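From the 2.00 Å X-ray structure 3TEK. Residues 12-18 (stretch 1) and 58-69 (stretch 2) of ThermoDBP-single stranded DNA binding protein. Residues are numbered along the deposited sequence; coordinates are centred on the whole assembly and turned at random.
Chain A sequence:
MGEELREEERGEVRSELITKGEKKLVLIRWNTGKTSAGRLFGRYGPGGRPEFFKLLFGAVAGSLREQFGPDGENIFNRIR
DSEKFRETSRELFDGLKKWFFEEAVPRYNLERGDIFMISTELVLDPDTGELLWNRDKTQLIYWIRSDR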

# COMPACT_ATOMS: atom_id res chain seq x y z
N GLU A 12 6.87 0.57 -7.31
CA GLU A 12 7.68 1.76 -6.99
C GLU A 12 7.20 2.39 -5.67
O GLU A 12 5.99 2.36 -5.39
N VAL A 13 8.14 2.91 -4.89
CA VAL A 13 7.83 3.61 -3.67
C VAL A 13 8.54 4.94 -3.66
O VAL A 13 9.74 4.99 -3.91
N ARG A 14 7.80 6.02 -3.43
CA ARG A 14 8.39 7.34 -3.23
C ARG A 14 7.85 7.93 -1.92
O ARG A 14 6.72 7.66 -1.56
N SER A 15 8.66 8.75 -1.24
CA SER A 15 8.25 9.38 -0.00
C SER A 15 8.80 10.80 0.21
O SER A 15 9.74 11.25 -0.44
N GLU A 16 8.17 11.51 1.13
CA GLU A 16 8.71 12.78 1.62
C GLU A 16 8.15 13.06 3.00
O GLU A 16 7.15 12.47 3.43
N LEU A 17 8.81 13.97 3.71
CA LEU A 17 8.34 14.36 5.02
C LEU A 17 7.32 15.48 4.90
O LEU A 17 7.35 16.29 3.99
N ILE A 18 6.41 15.52 5.85
CA ILE A 18 5.59 16.68 6.03
C ILE A 18 5.55 17.02 7.51
O ILE A 18 5.66 16.16 8.37
N GLY A 58 7.53 -3.39 3.16
CA GLY A 58 8.74 -2.93 2.49
C GLY A 58 8.63 -1.47 2.12
O GLY A 58 9.58 -0.71 2.27
N ALA A 59 7.44 -1.06 1.68
CA ALA A 59 7.21 0.34 1.36
C ALA A 59 7.39 1.24 2.59
O ALA A 59 8.02 2.30 2.50
N VAL A 60 6.86 0.82 3.74
CA VAL A 60 6.99 1.63 4.96
C VAL A 60 8.42 1.67 5.46
O VAL A 60 8.94 2.75 5.78
N ALA A 61 9.05 0.52 5.55
CA ALA A 61 10.41 0.41 6.12
C ALA A 61 11.36 1.19 5.24
O ALA A 61 12.17 1.95 5.75
N GLY A 62 11.23 1.00 3.92
CA GLY A 62 12.02 1.72 2.93
C GLY A 62 11.86 3.23 3.04
O GLY A 62 12.84 3.95 3.02
N SER A 63 10.62 3.70 3.15
CA SER A 63 10.38 5.14 3.31
C SER A 63 10.98 5.68 4.63
O SER A 63 11.50 6.79 4.67
N LEU A 64 10.90 4.91 5.71
CA LEU A 64 11.46 5.36 6.96
C LEU A 64 12.98 5.53 6.90
O LEU A 64 13.53 6.50 7.41
N ARG A 65 13.64 4.57 6.27
CA ARG A 65 15.07 4.66 6.00
C ARG A 65 15.43 5.86 5.14
O ARG A 65 16.39 6.55 5.44
N GLU A 66 14.66 6.07 4.06
CA GLU A 66 14.85 7.22 3.16
C GLU A 66 14.82 8.53 3.93
O GLU A 66 15.76 9.34 3.89
N GLN A 67 13.73 8.71 4.68
CA GLN A 67 13.51 9.99 5.34
C GLN A 67 14.32 10.24 6.63
O GLN A 67 14.71 11.38 6.87
N PHE A 68 14.54 9.21 7.43
CA PHE A 68 15.22 9.38 8.73
C PHE A 68 16.61 8.72 8.85
O PHE A 68 17.19 8.72 9.93
N GLY A 69 17.10 8.13 7.76
CA GLY A 69 18.37 7.38 7.76
C GLY A 69 18.31 6.06 8.51
O GLY A 69 17.24 5.50 8.67

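Three water molecules line the seam between this strand and helix, each joining a residue of one to a residue of the other, so that much of the polar adhesion is indirect. The example illustrates a general principle: where a strand crosses a helix near the protein surface, a small set of inward-pointing side chains makes the contact, and water completes the hydrogen bonding that direct contact leaves undone.

Alternation along the strand sets the pattern. Val13, Ser15 and Leu17 direct their CA-to-CB bonds toward the helix, whereas Arg14 and Glu16 point away. From the helix, Ser63, Glu66 and Gln67 point toward the strand, a spacing that follows the helical repeat. The two axes cross at 48° and approach to 8.3 Å, and small residues occupy the tight positions: the CA atoms of Ser15 and Ser63 are 5.8 Å apart.

At the first end, Val13, in the t rotamer, sets its CG2 3.8 Å from Ala59 CB, an apolar contact with a methyl group that leaves the helix sideways. Val13 CG1 lies 3.5 Å from Ser63 OG. Ser63, in the m rotamer, turns back to its own helix, and Ser63 OG donates to Ala59 O at 2.8 Å, a common way for a serine to satisfy itself within a helix.

The direct polar link is between Ser15 and Gln67. Ser15 adopts the p rotamer, and Gln67, m at both chi1 and chi2, reaches across so that its NE2 donates to Ser15 OG at 3.0 Å with a nearly straight angle of 167°. This is the sole direct hydrogen bond between the stretches. Ser15 O lies only 3.2 Å from Gln67 NE2, but the angle is poor, a reminder that proximity alone does not make a bond. Glu66 is m at chi1 and chi2, and Glu66 CB lies 3.9 Å from Ser15 OG.

The waters extend this network. Water 2 lies 2.6 Å from Ser15 OG and donates a weak bond to Ser63 OG at 3.3 Å, linking the two serine hydroxyls. Water 1 accepts from Ser15 N at 3.1 Å and donates weakly to Glu66 OE1 at 3.3 Å. Water 3 accepts from Leu17 N at 2.6 Å and donates to Gln67 OE1 at 3.0 Å; Gln67 thus uses both ends of its amide, one directly and one through water.

Beyond Gln67 the contact turns apolar again. Leu17 (m, t) brings CD2 to 3.7 Å from Gln67 CB and 3.6 Å from Phe68 CZ, meeting the ring obliquely. The CA-to-CB bond of Phe68 points sideways, yet, with chi1 in m, the end of its ring comes nearer the strand.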

# COMPACT_ATOMS: atom_id res chain seq x y z
CB GLU A 12 7.52 2.82 -8.08
CG GLU A 12 8.39 4.06 -7.95
CD GLU A 12 7.90 5.20 -8.83
OE1 GLU A 12 6.73 5.16 -9.28
OE2 GLU A 12 8.69 6.14 -9.06
CB VAL A 13 8.28 2.82 -2.42
CG1 VAL A 13 7.82 3.54 -1.14
CG2 VAL A 13 7.72 1.40 -2.45
CB ARG A 14 8.01 8.27 -4.39
CG ARG A 14 8.45 7.81 -5.78
CD ARG A 14 7.78 8.66 -6.88
NE ARG A 14 6.37 8.31 -7.10
CZ ARG A 14 5.48 9.07 -7.76
NH1 ARG A 14 5.82 10.26 -8.27
NH2 ARG A 14 4.23 8.64 -7.88
CB SER A 15 8.64 8.51 1.18
OG SER A 15 10.04 8.38 1.29
CB GLU A 16 8.39 13.93 0.67
CG GLU A 16 6.91 14.22 0.43
CD GLU A 16 6.72 15.20 -0.70
OE1 GLU A 16 6.99 16.41 -0.51
OE2 GLU A 16 6.32 14.76 -1.80
CB LEU A 17 9.51 14.76 5.93
CG LEU A 17 10.37 13.56 6.36
CD1 LEU A 17 11.54 13.99 7.24
CD2 LEU A 17 9.56 12.50 7.10
CB ILE A 18 4.18 16.46 5.47
CG1 ILE A 18 3.45 15.38 6.18
CG2 ILE A 18 4.23 16.03 3.96
CD1 ILE A 18 2.28 14.81 5.24
CB ALA A 59 5.80 0.54 0.72
CB VAL A 60 6.01 1.12 6.01
CG1 VAL A 60 6.24 1.77 7.35
CG2 VAL A 60 4.55 1.34 5.47
CB ALA A 61 10.86 -1.05 6.19
CB SER A 63 8.90 5.48 3.22
OG SER A 63 8.35 5.04 1.98
CB LEU A 64 11.04 4.44 8.11
CG LEU A 64 9.58 4.61 8.58
CD1 LEU A 64 9.16 3.44 9.40
CD2 LEU A 64 9.35 5.92 9.36
CB ARG A 65 15.56 3.39 5.29
CG ARG A 65 15.57 2.18 6.18
CD ARG A 65 16.31 0.99 5.53
NE ARG A 65 15.63 -0.26 5.89
CZ ARG A 65 14.81 -0.95 5.10
NH1 ARG A 65 14.56 -0.57 3.85
NH2 ARG A 65 14.25 -2.07 5.57
CB GLU A 66 13.74 7.28 2.12
CG GLU A 66 14.01 6.52 0.87
CD GLU A 66 14.85 7.33 -0.12
OE1 GLU A 66 14.49 8.50 -0.40
OE2 GLU A 66 15.87 6.78 -0.61
CB GLN A 67 12.01 10.20 5.59
CG GLN A 67 11.21 10.23 4.29
CD GLN A 67 11.82 11.15 3.24
OE1 GLN A 67 12.35 12.21 3.55
NE2 GLN A 67 11.74 10.73 1.98
CB PHE A 68 14.35 8.83 9.85
CG PHE A 68 13.02 9.50 9.95
CD1 PHE A 68 12.93 10.78 10.50
CD2 PHE A 68 11.88 8.87 9.50
CE1 PHE A 68 11.70 11.42 10.60
CE2 PHE A 68 10.63 9.49 9.59
CZ PHE A 68 10.54 10.77 10.15
O HOH W 1 11.66 8.62 -2.15
O HOH W 2 10.72 6.20 -0.03
O HOH W 3 11.03 14.81 2.66